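Side-chain contacts in YcaO (Methanopyrus kandleri, PDB 6CIB), which probably uses ATP and magnesium to install thioamides in peptide backbones, as a member of the YcaO family of peptide-modifying enzymes: residues 188-193 / 240-245; 222-225 / 230-233; 91-96 / 124-129; 98-103 / 107-112; 62-67 / 72-77. One frame throughout, in Å; residues are numbered along the deposited sequence.

Interaction 1 of 5, residues 188-193 / 240-245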
# COMPACT_ATOMS: atom_id res chain seq x y z
N GLY A 188 24.17 -3.24 7.87
CA GLY A 188 24.24 -1.84 8.30
C GLY A 188 22.99 -1.34 9.00
O GLY A 188 22.48 -2.00 9.91
N GLU A 189 22.48 -0.20 8.55
CA GLU A 189 21.35 0.49 9.19
C GLU A 189 20.03 -0.30 9.15
O GLU A 189 19.26 -0.26 10.11
CB GLU A 189 21.18 1.89 8.60
CG GLU A 189 22.21 2.89 9.10
CD GLU A 189 21.99 4.30 8.57
OE1 GLU A 189 20.89 4.60 8.05
OE2 GLU A 189 22.93 5.12 8.66
N LEU A 190 19.78 -1.01 8.05
CA LEU A 190 18.56 -1.82 7.94
C LEU A 190 18.58 -3.00 8.89
O LEU A 190 17.57 -3.30 9.54
CB LEU A 190 18.29 -2.26 6.50
CG LEU A 190 17.78 -1.16 5.56
CD1 LEU A 190 17.90 -1.62 4.12
CD2 LEU A 190 16.35 -0.74 5.87
N GLU A 191 19.74 -3.66 9.00
CA GLU A 191 19.93 -4.75 9.96
C GLU A 191 19.80 -4.27 11.41
O GLU A 191 19.20 -4.97 12.24
CB GLU A 191 21.27 -5.48 9.72
CG GLU A 191 21.65 -6.58 10.73
CD GLU A 191 20.65 -7.74 10.86
OE1 GLU A 191 19.78 -7.93 9.98
OE2 GLU A 191 20.75 -8.48 11.86
N GLU A 192 20.31 -3.08 11.70
CA GLU A 192 20.20 -2.51 13.05
C GLU A 192 18.74 -2.18 13.41
O GLU A 192 18.30 -2.44 14.54
CB GLU A 192 21.13 -1.31 13.25
CG GLU A 192 21.35 -0.92 14.72
CD GLU A 192 21.43 -2.12 15.68
OE1 GLU A 192 22.37 -2.94 15.57
OE2 GLU A 192 20.54 -2.23 16.56
N LEU A 193 18.01 -1.63 12.44
CA LEU A 193 16.57 -1.38 12.61
C LEU A 193 15.79 -2.68 12.88
O LEU A 193 15.00 -2.74 13.83
CB LEU A 193 15.99 -0.61 11.42
CG LEU A 193 14.46 -0.39 11.34
CD1 LEU A 193 13.89 0.24 12.60
CD2 LEU A 193 14.11 0.44 10.12
N ASP A 240 13.88 0.26 -5.46
CA ASP A 240 15.00 0.24 -4.55
C ASP A 240 14.73 -0.80 -3.46
O ASP A 240 13.87 -0.58 -2.60
CB ASP A 240 15.22 1.65 -3.97
CG ASP A 240 16.36 1.71 -2.95
OD1 ASP A 240 16.96 0.67 -2.60
OD2 ASP A 240 16.64 2.84 -2.49
N PRO A 241 15.48 -1.93 -3.46
CA PRO A 241 15.22 -2.99 -2.47
C PRO A 241 15.39 -2.54 -1.01
O PRO A 241 14.71 -3.06 -0.12
CB PRO A 241 16.23 -4.08 -2.84
CG PRO A 241 17.31 -3.37 -3.61
CD PRO A 241 16.61 -2.27 -4.35
N GLU A 242 16.28 -1.56 -0.77
CA GLU A 242 16.47 -0.97 0.56
C GLU A 242 15.21 -0.26 1.07
O GLU A 242 14.92 -0.35 2.26
CB GLU A 242 17.65 0.01 0.56
CG GLU A 242 19.03 -0.63 0.54
CD GLU A 242 20.13 0.41 0.43
OE1 GLU A 242 20.43 1.09 1.43
OE2 GLU A 242 20.70 0.55 -0.67
N MSE A 243 14.49 0.43 0.19
CA MSE A 243 13.23 1.09 0.52
C MSE A 243 12.16 0.07 0.81
O MSE A 243 11.38 0.25 1.74
CB MSE A 243 12.78 2.01 -0.63
CG MSE A 243 11.50 2.77 -0.26
SE MSE A 243 10.74 3.71 -1.82
CE MSE A 243 12.11 5.12 -1.76
N ALA A 244 12.13 -1.00 0.02
CA ALA A 244 11.18 -2.11 0.23
C ALA A 244 11.33 -2.74 1.62
O ALA A 244 10.33 -3.04 2.28
CB ALA A 244 11.32 -3.16 -0.87
N VAL A 245 12.58 -2.94 2.06
CA VAL A 245 12.89 -3.47 3.40
C VAL A 245 12.40 -2.48 4.47
O VAL A 245 11.72 -2.89 5.43
CB VAL A 245 14.41 -3.72 3.58
CG1 VAL A 245 14.75 -4.13 5.01
CG2 VAL A 245 14.89 -4.78 2.61

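Interaction 2 of 5, residues 222-225 / 230-233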
# COMPACT_ATOMS: atom_id res chain seq x y z
N VAL A 222 7.88 -10.54 9.02
CA VAL A 222 6.97 -11.26 9.92
C VAL A 222 7.55 -11.31 11.33
O VAL A 222 8.77 -11.42 11.51
CB VAL A 222 6.59 -12.69 9.42
CG1 VAL A 222 5.67 -12.61 8.22
CG2 VAL A 222 7.81 -13.54 9.10
N THR A 223 6.68 -11.20 12.33
CA THR A 223 7.10 -11.26 13.72
C THR A 223 6.65 -12.53 14.42
O THR A 223 5.61 -13.11 14.11
CB THR A 223 6.66 -10.03 14.54
OG1 THR A 223 5.23 -9.99 14.64
CG2 THR A 223 7.18 -8.73 13.92
N GLU A 224 7.50 -12.97 15.34
CA GLU A 224 7.16 -13.96 16.34
C GLU A 224 7.18 -13.23 17.67
O GLU A 224 8.09 -12.44 17.93
CB GLU A 224 8.18 -15.10 16.31
CG GLU A 224 7.73 -16.38 16.99
CD GLU A 224 8.74 -17.51 16.84
OE1 GLU A 224 9.40 -17.61 15.78
OE2 GLU A 224 8.86 -18.31 17.80
N ALA A 225 6.18 -13.48 18.51
CA ALA A 225 6.07 -12.81 19.81
C ALA A 225 5.39 -13.74 20.80
O ALA A 225 4.69 -14.68 20.39
CB ALA A 225 5.29 -11.50 19.67
N GLU A 230 0.66 -9.48 18.74
CA GLU A 230 1.92 -8.85 18.36
C GLU A 230 2.69 -9.61 17.28
O GLU A 230 3.83 -9.27 16.94
CB GLU A 230 2.77 -8.59 19.60
CG GLU A 230 2.09 -7.60 20.53
CD GLU A 230 3.03 -6.89 21.47
OE1 GLU A 230 2.53 -6.08 22.27
OE2 GLU A 230 4.26 -7.13 21.42
N MSE A 231 2.04 -10.65 16.74
CA MSE A 231 2.56 -11.38 15.59
C MSE A 231 1.88 -10.79 14.39
O MSE A 231 0.75 -11.14 14.05
CB MSE A 231 2.34 -12.89 15.71
CG MSE A 231 3.37 -13.42 16.70
SE MSE A 231 3.09 -15.36 16.94
CE MSE A 231 3.74 -15.98 15.20
N VAL A 232 2.58 -9.84 13.77
CA VAL A 232 2.04 -9.04 12.69
C VAL A 232 2.92 -9.22 11.46
O VAL A 232 4.00 -9.83 11.52
CB VAL A 232 1.93 -7.53 13.08
CG1 VAL A 232 0.91 -7.30 14.20
CG2 VAL A 232 3.30 -6.93 13.44
N MSE A 233 2.45 -8.68 10.33
CA MSE A 233 3.21 -8.72 9.09
C MSE A 233 3.29 -7.34 8.53
O MSE A 233 2.36 -6.55 8.68
CB MSE A 233 2.53 -9.63 8.07
CG MSE A 233 2.41 -11.08 8.52
SE MSE A 233 1.63 -12.11 7.04
CE MSE A 233 -0.22 -11.50 7.28
O HOH W 1 3.53 -12.87 12.03

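Interaction 3 of 5, residues 91-96 / 124-129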
# COMPACT_ATOMS: atom_id res chain seq x y z
N ILE A 91 -18.43 13.17 -9.62
CA ILE A 91 -17.62 12.50 -10.64
C ILE A 91 -18.19 11.14 -11.07
O ILE A 91 -17.54 10.41 -11.81
CB ILE A 91 -16.13 12.38 -10.22
CG1 ILE A 91 -15.97 11.53 -8.94
CG2 ILE A 91 -15.49 13.76 -10.12
CD1 ILE A 91 -14.55 11.12 -8.60
N ILE A 92 -19.39 10.81 -10.59
CA ILE A 92 -20.06 9.57 -11.01
C ILE A 92 -20.80 9.81 -12.33
O ILE A 92 -21.46 10.84 -12.50
CB ILE A 92 -21.00 9.01 -9.90
CG1 ILE A 92 -20.17 8.49 -8.71
CG2 ILE A 92 -21.85 7.86 -10.43
CD1 ILE A 92 -20.94 8.35 -7.41
N GLU A 93 -20.66 8.85 -13.25
CA GLU A 93 -21.41 8.86 -14.51
C GLU A 93 -22.25 7.60 -14.63
O GLU A 93 -21.80 6.50 -14.26
CB GLU A 93 -20.47 8.99 -15.70
CG GLU A 93 -20.05 10.42 -15.98
CD GLU A 93 -19.03 10.53 -17.09
OE1 GLU A 93 -19.33 10.12 -18.24
OE2 GLU A 93 -17.91 11.05 -16.83
N ARG A 94 -23.46 7.76 -15.15
CA ARG A 94 -24.40 6.64 -15.20
C ARG A 94 -24.67 6.08 -16.59
O ARG A 94 -24.88 4.87 -16.73
CB ARG A 94 -25.69 6.98 -14.46
CG ARG A 94 -25.57 6.65 -12.99
CD ARG A 94 -26.78 7.08 -12.18
NE ARG A 94 -26.53 6.84 -10.76
CZ ARG A 94 -25.92 7.70 -9.94
NH1 ARG A 94 -25.50 8.88 -10.41
NH2 ARG A 94 -25.73 7.40 -8.67
N GLY A 95 -24.65 6.94 -17.60
CA GLY A 95 -24.76 6.50 -18.98
C GLY A 95 -23.49 6.82 -19.74
O GLY A 95 -23.51 7.67 -20.63
N PRO A 96 -22.36 6.15 -19.40
CA PRO A 96 -21.11 6.58 -20.00
C PRO A 96 -20.90 6.06 -21.43
O PRO A 96 -21.34 4.95 -21.77
CB PRO A 96 -20.05 6.01 -19.06
CG PRO A 96 -20.69 4.81 -18.45
CD PRO A 96 -22.18 4.93 -18.58
N PRO A 124 -9.21 7.26 -22.42
CA PRO A 124 -10.15 7.15 -21.30
C PRO A 124 -10.72 5.73 -21.15
O PRO A 124 -10.93 5.03 -22.16
CB PRO A 124 -11.27 8.13 -21.67
CG PRO A 124 -10.65 9.08 -22.65
CD PRO A 124 -9.68 8.24 -23.42
N VAL A 125 -10.92 5.31 -19.91
CA VAL A 125 -11.61 4.05 -19.59
C VAL A 125 -12.46 4.26 -18.33
O VAL A 125 -12.00 4.85 -17.35
CB VAL A 125 -10.62 2.84 -19.49
CG1 VAL A 125 -9.53 3.06 -18.45
CG2 VAL A 125 -11.36 1.53 -19.24
N TYR A 126 -13.71 3.79 -18.38
CA TYR A 126 -14.62 3.88 -17.24
C TYR A 126 -14.45 2.72 -16.28
O TYR A 126 -14.33 1.56 -16.68
CB TYR A 126 -16.08 4.03 -17.68
CG TYR A 126 -16.37 5.40 -18.26
CD1 TYR A 126 -16.74 6.46 -17.42
CD2 TYR A 126 -16.23 5.65 -19.63
CE1 TYR A 126 -16.99 7.73 -17.95
CE2 TYR A 126 -16.48 6.91 -20.16
CZ TYR A 126 -16.86 7.94 -19.32
OH TYR A 126 -17.11 9.19 -19.83
N VAL A 127 -14.43 3.05 -14.99
CA VAL A 127 -14.19 2.09 -13.92
C VAL A 127 -15.41 2.14 -13.01
O VAL A 127 -15.93 3.24 -12.76
CB VAL A 127 -12.86 2.43 -13.18
CG1 VAL A 127 -12.68 1.64 -11.90
CG2 VAL A 127 -11.67 2.15 -14.10
N PRO A 128 -15.89 0.97 -12.52
CA PRO A 128 -17.05 0.99 -11.61
C PRO A 128 -16.74 1.79 -10.36
O PRO A 128 -15.59 1.79 -9.90
CB PRO A 128 -17.24 -0.50 -11.25
CG PRO A 128 -16.58 -1.25 -12.36
CD PRO A 128 -15.41 -0.40 -12.76
N ALA A 129 -17.76 2.47 -9.83
CA ALA A 129 -17.62 3.25 -8.59
C ALA A 129 -17.10 2.40 -7.43
O ALA A 129 -16.32 2.91 -6.62
CB ALA A 129 -18.94 3.93 -8.23

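Interaction 4 of 5, residues 98-103 / 107-112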
# COMPACT_ATOMS: atom_id res chain seq x y z
N GLY A 98 -17.87 5.17 -24.00
CA GLY A 98 -16.44 4.85 -24.10
C GLY A 98 -16.11 3.46 -23.60
O GLY A 98 -17.01 2.66 -23.32
N ASP A 99 -14.81 3.17 -23.51
CA ASP A 99 -14.32 1.90 -22.96
C ASP A 99 -14.69 1.74 -21.48
O ASP A 99 -14.75 2.73 -20.75
CB ASP A 99 -12.80 1.79 -23.12
CG ASP A 99 -12.35 1.69 -24.58
OD1 ASP A 99 -12.91 0.86 -25.33
OD2 ASP A 99 -11.42 2.42 -24.96
N LYS A 100 -14.95 0.51 -21.08
CA LYS A 100 -15.34 0.19 -19.70
C LYS A 100 -14.55 -1.01 -19.21
O LYS A 100 -14.37 -1.98 -19.96
CB LYS A 100 -16.83 -0.18 -19.62
CG LYS A 100 -17.81 0.94 -19.91
CD LYS A 100 -19.20 0.34 -20.05
CE LYS A 100 -20.27 1.40 -20.16
NZ LYS A 100 -21.62 0.79 -20.30
N TRP A 101 -14.08 -0.94 -17.97
CA TRP A 101 -13.56 -2.13 -17.31
C TRP A 101 -14.68 -2.74 -16.48
O TRP A 101 -15.20 -2.12 -15.54
CB TRP A 101 -12.32 -1.83 -16.45
CG TRP A 101 -11.93 -2.96 -15.51
CD1 TRP A 101 -11.88 -4.30 -15.82
CD2 TRP A 101 -11.55 -2.86 -14.13
NE1 TRP A 101 -11.51 -5.03 -14.71
CE2 TRP A 101 -11.29 -4.17 -13.67
CE3 TRP A 101 -11.40 -1.78 -13.24
CZ2 TRP A 101 -10.88 -4.44 -12.35
CZ3 TRP A 101 -11.00 -2.05 -11.92
CH2 TRP A 101 -10.75 -3.37 -11.49
N THR A 102 -15.06 -3.96 -16.85
CA THR A 102 -16.08 -4.73 -16.14
C THR A 102 -15.43 -6.00 -15.57
O THR A 102 -15.19 -6.95 -16.32
CB THR A 102 -17.29 -5.06 -17.05
OG1 THR A 102 -17.74 -3.86 -17.68
CG2 THR A 102 -18.44 -5.67 -16.25
N PRO A 103 -15.14 -6.02 -14.25
CA PRO A 103 -14.51 -7.19 -13.62
C PRO A 103 -15.36 -8.46 -13.75
O PRO A 103 -16.59 -8.38 -13.84
CB PRO A 103 -14.40 -6.79 -12.16
CG PRO A 103 -14.44 -5.30 -12.15
CD PRO A 103 -15.31 -4.91 -13.30
N ARG A 107 -22.20 -10.11 -12.26
CA ARG A 107 -23.22 -10.92 -12.94
C ARG A 107 -24.07 -10.05 -13.86
O ARG A 107 -24.52 -10.51 -14.92
CB ARG A 107 -24.10 -11.66 -11.92
CG ARG A 107 -23.40 -12.77 -11.14
CD ARG A 107 -23.12 -14.03 -11.97
NE ARG A 107 -24.35 -14.69 -12.43
CZ ARG A 107 -25.04 -15.60 -11.74
NH1 ARG A 107 -24.64 -15.99 -10.53
NH2 ARG A 107 -26.14 -16.12 -12.26
N THR A 108 -24.28 -8.80 -13.45
CA THR A 108 -24.95 -7.78 -14.24
C THR A 108 -24.04 -6.56 -14.41
O THR A 108 -23.12 -6.34 -13.61
CB THR A 108 -26.32 -7.39 -13.61
OG1 THR A 108 -26.94 -6.37 -14.41
CG2 THR A 108 -26.17 -6.89 -12.16
N GLU A 109 -24.30 -5.79 -15.47
CA GLU A 109 -23.60 -4.53 -15.75
C GLU A 109 -23.75 -3.51 -14.60
O GLU A 109 -24.88 -3.18 -14.23
CB GLU A 109 -24.14 -3.95 -17.07
CG GLU A 109 -23.61 -2.56 -17.44
CD GLU A 109 -22.31 -2.59 -18.23
OE1 GLU A 109 -21.52 -3.56 -18.09
OE2 GLU A 109 -22.07 -1.63 -18.98
N PRO A 110 -22.62 -3.03 -14.02
CA PRO A 110 -22.68 -1.98 -12.99
C PRO A 110 -23.27 -0.67 -13.50
O PRO A 110 -23.17 -0.36 -14.69
CB PRO A 110 -21.22 -1.78 -12.57
CG PRO A 110 -20.39 -2.52 -13.56
CD PRO A 110 -21.26 -3.58 -14.18
N ARG A 111 -23.88 0.09 -12.60
CA ARG A 111 -24.67 1.27 -12.97
C ARG A 111 -23.92 2.59 -12.79
O ARG A 111 -24.18 3.57 -13.51
CB ARG A 111 -25.98 1.29 -12.17
CG ARG A 111 -27.10 2.08 -12.82
CD ARG A 111 -28.09 2.58 -11.79
NE ARG A 111 -28.87 3.71 -12.32
CZ ARG A 111 -29.37 4.70 -11.59
NH1 ARG A 111 -29.19 4.75 -10.27
NH2 ARG A 111 -30.05 5.66 -12.20
N GLU A 112 -23.00 2.62 -11.82
CA GLU A 112 -22.21 3.81 -11.48
C GLU A 112 -20.76 3.64 -11.91
O GLU A 112 -20.12 2.64 -11.59
CB GLU A 112 -22.26 4.09 -9.98
CG GLU A 112 -23.56 4.69 -9.46
CD GLU A 112 -24.69 3.69 -9.34
OE1 GLU A 112 -24.45 2.56 -8.86
OE2 GLU A 112 -25.83 4.04 -9.72

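Interaction 5 of 5, residues 62-67 / 72-77. With ADP (adenosine-5'-diphosphate), chain G.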
# COMPACT_ATOMS: atom_id res chain seq x y z
N ALA A 62 -3.53 5.42 10.78
CA ALA A 62 -2.17 5.47 11.28
C ALA A 62 -1.19 5.96 10.22
O ALA A 62 -1.41 5.78 9.01
CB ALA A 62 -1.74 4.12 11.84
N GLY A 63 -0.13 6.60 10.70
CA GLY A 63 1.03 6.95 9.90
C GLY A 63 2.28 6.55 10.64
O GLY A 63 2.24 6.22 11.83
N LYS A 64 3.40 6.55 9.92
CA LYS A 64 4.68 6.15 10.47
C LYS A 64 5.78 6.66 9.57
O LYS A 64 5.51 7.12 8.46
CB LYS A 64 4.76 4.62 10.66
CG LYS A 64 5.02 3.77 9.41
CD LYS A 64 3.82 3.74 8.48
CE LYS A 64 3.93 2.61 7.46
NZ LYS A 64 3.06 2.91 6.29
N GLY A 65 7.02 6.55 10.05
CA GLY A 65 8.19 7.02 9.31
C GLY A 65 9.45 6.81 10.12
O GLY A 65 9.40 6.38 11.28
N THR A 66 10.61 7.11 9.52
CA THR A 66 11.86 7.05 10.26
C THR A 66 12.03 8.25 11.19
O THR A 66 12.82 8.19 12.14
CB THR A 66 13.08 6.95 9.33
OG1 THR A 66 13.10 8.09 8.46
CG2 THR A 66 13.02 5.67 8.50
N THR A 67 11.30 9.34 10.90
CA THR A 67 11.34 10.56 11.69
C THR A 67 9.92 10.92 12.13
O THR A 67 8.94 10.51 11.50
CB THR A 67 11.89 11.76 10.89
OG1 THR A 67 11.08 11.97 9.73
CG2 THR A 67 13.36 11.55 10.47
N ARG A 72 4.16 12.14 10.98
CA ARG A 72 3.07 13.11 11.07
C ARG A 72 2.52 13.50 9.69
O ARG A 72 1.32 13.72 9.55
CB ARG A 72 3.49 14.33 11.92
CG ARG A 72 3.51 13.98 13.39
CD ARG A 72 3.91 15.10 14.33
NE ARG A 72 3.82 14.62 15.71
CZ ARG A 72 4.45 15.15 16.76
NH1 ARG A 72 5.26 16.19 16.63
NH2 ARG A 72 4.27 14.61 17.96
N VAL A 73 3.40 13.56 8.69
CA VAL A 73 2.99 13.72 7.29
C VAL A 73 2.19 12.50 6.82
O VAL A 73 1.10 12.64 6.27
CB VAL A 73 4.21 13.96 6.36
CG1 VAL A 73 3.78 13.94 4.89
CG2 VAL A 73 4.89 15.28 6.69
N SER A 74 2.75 11.32 7.07
CA SER A 74 2.13 10.03 6.71
C SER A 74 0.71 9.91 7.31
O SER A 74 -0.23 9.55 6.59
CB SER A 74 3.03 8.89 7.18
OG SER A 74 2.38 7.65 7.16
N ALA A 75 0.57 10.21 8.60
CA ALA A 75 -0.74 10.15 9.26
C ALA A 75 -1.73 11.14 8.66
O ALA A 75 -2.88 10.77 8.40
CB ALA A 75 -0.61 10.35 10.77
N ALA A 76 -1.29 12.38 8.43
CA ALA A 76 -2.13 13.41 7.82
C ALA A 76 -2.63 13.03 6.42
O ALA A 76 -3.83 13.16 6.13
CB ALA A 76 -1.39 14.75 7.77
N MSE A 77 -1.73 12.57 5.56
CA MSE A 77 -2.06 12.26 4.17
C MSE A 77 -2.89 11.00 4.05
O MSE A 77 -3.70 10.89 3.13
CB MSE A 77 -0.78 12.24 3.34
CG MSE A 77 -0.05 13.59 3.33
SE MSE A 77 -1.12 14.94 2.36
CE MSE A 77 -0.41 14.44 0.58
PB ADP G . 1.51 3.67 2.73
O1B ADP G . 1.15 4.39 1.45
O2B ADP G . 2.20 2.33 2.54
O3B ADP G . 0.43 3.66 3.78
PA ADP G . 2.75 5.83 4.23
O1A ADP G . 4.16 6.35 4.09
O2A ADP G . 2.30 5.46 5.61
O3A ADP G . 2.75 4.54 3.29
O5' ADP G . 1.76 6.91 3.58
C5' ADP G . 0.37 7.10 3.89
C4' ADP G . -0.25 8.10 2.89
O4' ADP G . 0.45 9.36 2.97
C3' ADP G . -0.11 7.66 1.43
O3' ADP G . -1.21 8.20 0.66
C2' ADP G . 1.18 8.32 0.98
O2' ADP G . 1.25 8.48 -0.43
C1' ADP G . 1.13 9.65 1.73
N9 ADP G . 2.47 10.19 2.05
C8 ADP G . 3.38 9.61 2.85
N7 ADP G . 4.50 10.36 2.94
C5 ADP G . 4.31 11.46 2.20
C6 ADP G . 5.11 12.66 1.88
N6 ADP G . 6.35 12.82 2.39
N1 ADP G . 4.54 13.58 1.06
C2 ADP G . 3.30 13.43 0.54
N3 ADP G . 2.52 12.36 0.80
C4 ADP G . 2.96 11.35 1.62

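Interaction 1 of 5, residues 188-193 / 240-245
Leu190 makes the whole crossing from 188-193, reaching Glu242 and Val245 on one side of the facing helix. Its CG lies beside the backbone N, anti to the carbonyl carbon (chi1 -73°), which directs both methyls at that helix. CD1 lies mainly on Glu242, 3.7 Å from Glu242 O and 3.9 Å from CG of the same glutamate, the two side chains crossing at about a right angle. CD2 comes nearest to Val245, with CG1 of that valine 3.8 Å away, though each methyl is near both residues. Only CB and CG of Glu242 touch the leucine; its carboxylate takes no part. The arrangement joins the helices that bracket a three-stranded antiparallel sheet in the chain: helix 188-198 comes before strand 203-209, and helix 241-260 follows strand 233-238, giving an alpha-beta-beta-beta-alpha order. The second helix starts at Asp240, its N-cap, whose OD1 accepts from Glu242 N at 3.0 Å, met from above the carboxylate plane. Further along the first segment, Glu191 turns its carboxylate from the contact to salt bridges with Arg194 and Arg195, and Glu192 pairs with Arg199. Leu193 again faces helix 241-260, one turn on from Leu190, and packs on Leu246 and Leu249, while Val245 also rests on Val219 of strand 217-224.

Interaction 2 of 5, residues 222-225 / 230-233
Thr223 and the backbone of 230-232 close the loop end of a beta hairpin, where strand 217-224 runs out and the chain turns back to its antiparallel partner 233-238. Val222 and Met233 form a non-hydrogen-bonded pair, and just beyond it Thr223 N donates to Val232 O at 3.1 Å. The next links from this residue are made by its side-chain hydroxyl. OG1 sits between the backbone N and the carbonyl carbon (chi1 65°), where it accepts from Val232 N at 2.8 Å, a nearly straight bond (161°), and donates to Glu230 O, also at 2.8 Å, in the carbonyl plane and on a lone pair. Two bonds thus grip one buried oxygen and fix its rotation. Met231, present as selenomethionine, can be traced outward over the opposing strand. Its CB rests against Thr223 O; CG presses on the backbone, 3.3 Å from Ala225 N; SE passes 3.9 Å from Ala225 O; and the bend at chi3 (72°) brings CE back to 3.6 Å from Thr223 O. Beyond the hairpin the same side chain packs on Leu285 and Phe293, whereas Thr223 and Val232 face Val252 of helix 241-260. At the paired end, Val222 and Met233 lie side by side, with CG1 of the valine 3.6 Å from CG of the selenomethionine. A water donates to both Thr223 O and Val232 O, bridging the two backbones.

Interaction 3 of 5, residues 91-96 / 124-129
Pro96 and Tyr126 mark the nearest approach of the two backbones, a loop and an edge strand whose CA atoms here stay 7.6 Å apart. The proline supplies a CH-pi contact: its CB stands 3.5 Å from the centroid of the tyrosine ring and 4° off the ring normal, over the face. Tyr126 CG lies anti to its carbonyl carbon (chi1 -72°), which swings the ring to Pro96 and Glu93. Glu93 comes to the far end of the ring, crossing it at about a right angle, with carboxylate and ring planes 81° apart. Its OE1 approaches obliquely and lies 2.9 Å from Tyr126 OH, a weak hydrogen bond, while OE2 stands at the ring edge, in plane. A leucine in place of Tyr126 would probably leave Glu93 OE1 without this phenolic partner and deprive Pro96 CB of its flat surface. Strand 124-128 is an outermost member of a five-stranded antiparallel sheet; Val125 and Val127 form backbone hydrogen bonds with Gly116 and Val114 of strand 113-118 and turn their side chains onto Ile333, whereas Tyr126 points to the loop side, where Pro96 also leans on Trp113.

Interaction 4 of 5, residues 98-103 / 107-112
Lys100 and Glu109 supply the one electrostatic link between these two loop segments, a salt bridge with NZ 2.8 Å from OE2. The lysine is extended beyond CG, and the ammonium meets the oxygen nearly along its C-O axis; the glutamate bends at chi2 (87°) to bring its carboxylate over, the two chains crossing at about a right angle. Lys100 CD lies 3.6 Å from Glu109 OE2. A second charged pair lies inside 107-112, where Arg111 NH1 stands 3.5 Å from Glu112 OE2, an atom that also bridges to Arg94. Both segments belong to the long loop that leads from helix 68-85 into strand 113-118, and Asp99 and Trp101 form backbone hydrogen bonds with Tyr126 of the sheet-edge strand 124-128. Polar proximity without a bond comes next: Thr102 OG1 is 3.8 Å from Glu109 OE1. Apolar packing is slight, with Thr102 CG2 4.1 Å from Pro110 CD; here CG2 lies anti to the backbone N, which turns the methyl to the proline. Within 98-103, Pro103 CG lies 3.5 Å above the plane of the Trp101 ring, offset toward its rim, while Lys100 and Thr102 both touch Trp113.

Interaction 5 of 5, residues 62-67 / 72-77
Gly63 and Ala75 lie against each other at the tight heart of this contact, their CA atoms 3.7 Å apart. A CB on Gly63 would collide with Ala75 N and the carbonyl carbon of Ser74, so the absence of a side chain lets strand and helix come this close. Beside it, Ser74 OG accepts from Lys64 N at 3.1 Å (155°) and donates to O2A of ADP at 2.7 Å, one hydroxyl tying strand, helix and nucleotide together. Lys64, with CG between the backbone N and the carbonyl carbon (chi1 77°) and a bend at chi2, brings NZ to 2.7 Å from ADP O2A, and the ammonium probably offsets part of the phosphate's charge. Replacing Ser74 by alanine is likely to leave Lys64 N without its acceptor and O2A with Lys64 NZ but not this hydroxyl. On either side of Ser74 in sequence, Val73 CG1 comes 3.5 Å from C6 of the adenine and Met77 CB 3.2 Å from O4' of the ribose. The other end is looser: Thr66 and Thr67 lead away toward solvent, Thr67 capping Gln70 N at the start of the helix, and Arg72 turns off to Ser39. Short axes of strand 62-64 and helix 72-77 pass 5.6 Å apart at 151°. Ala75 also packs on strand 45-54, Val73 and Ala76 on helix 16-25, and Ala62 and Lys64 on helix 241-260.

Along the chain come interaction 5, interaction 3 with interaction 4 nested inside its loop, and interaction 1 around interaction 2. Interactions 3 and 4, with centres 8 Å apart, touch where Tyr126 pairs through its backbone with Asp99 and Trp101 at the edge of the five-stranded sheet. Interaction 2 lies at the end of the three-stranded sheet and interaction 1, 18 Å away between centres, joins two helices beside it, both meeting helix 241-260. The centres of interactions 1 and 3 are 41 Å apart. The centre of interaction 5 is 18 Å from interaction 1's and 32 Å from interaction 3's; of the five, only it meets the nucleotide, the others packing the surrounding fold.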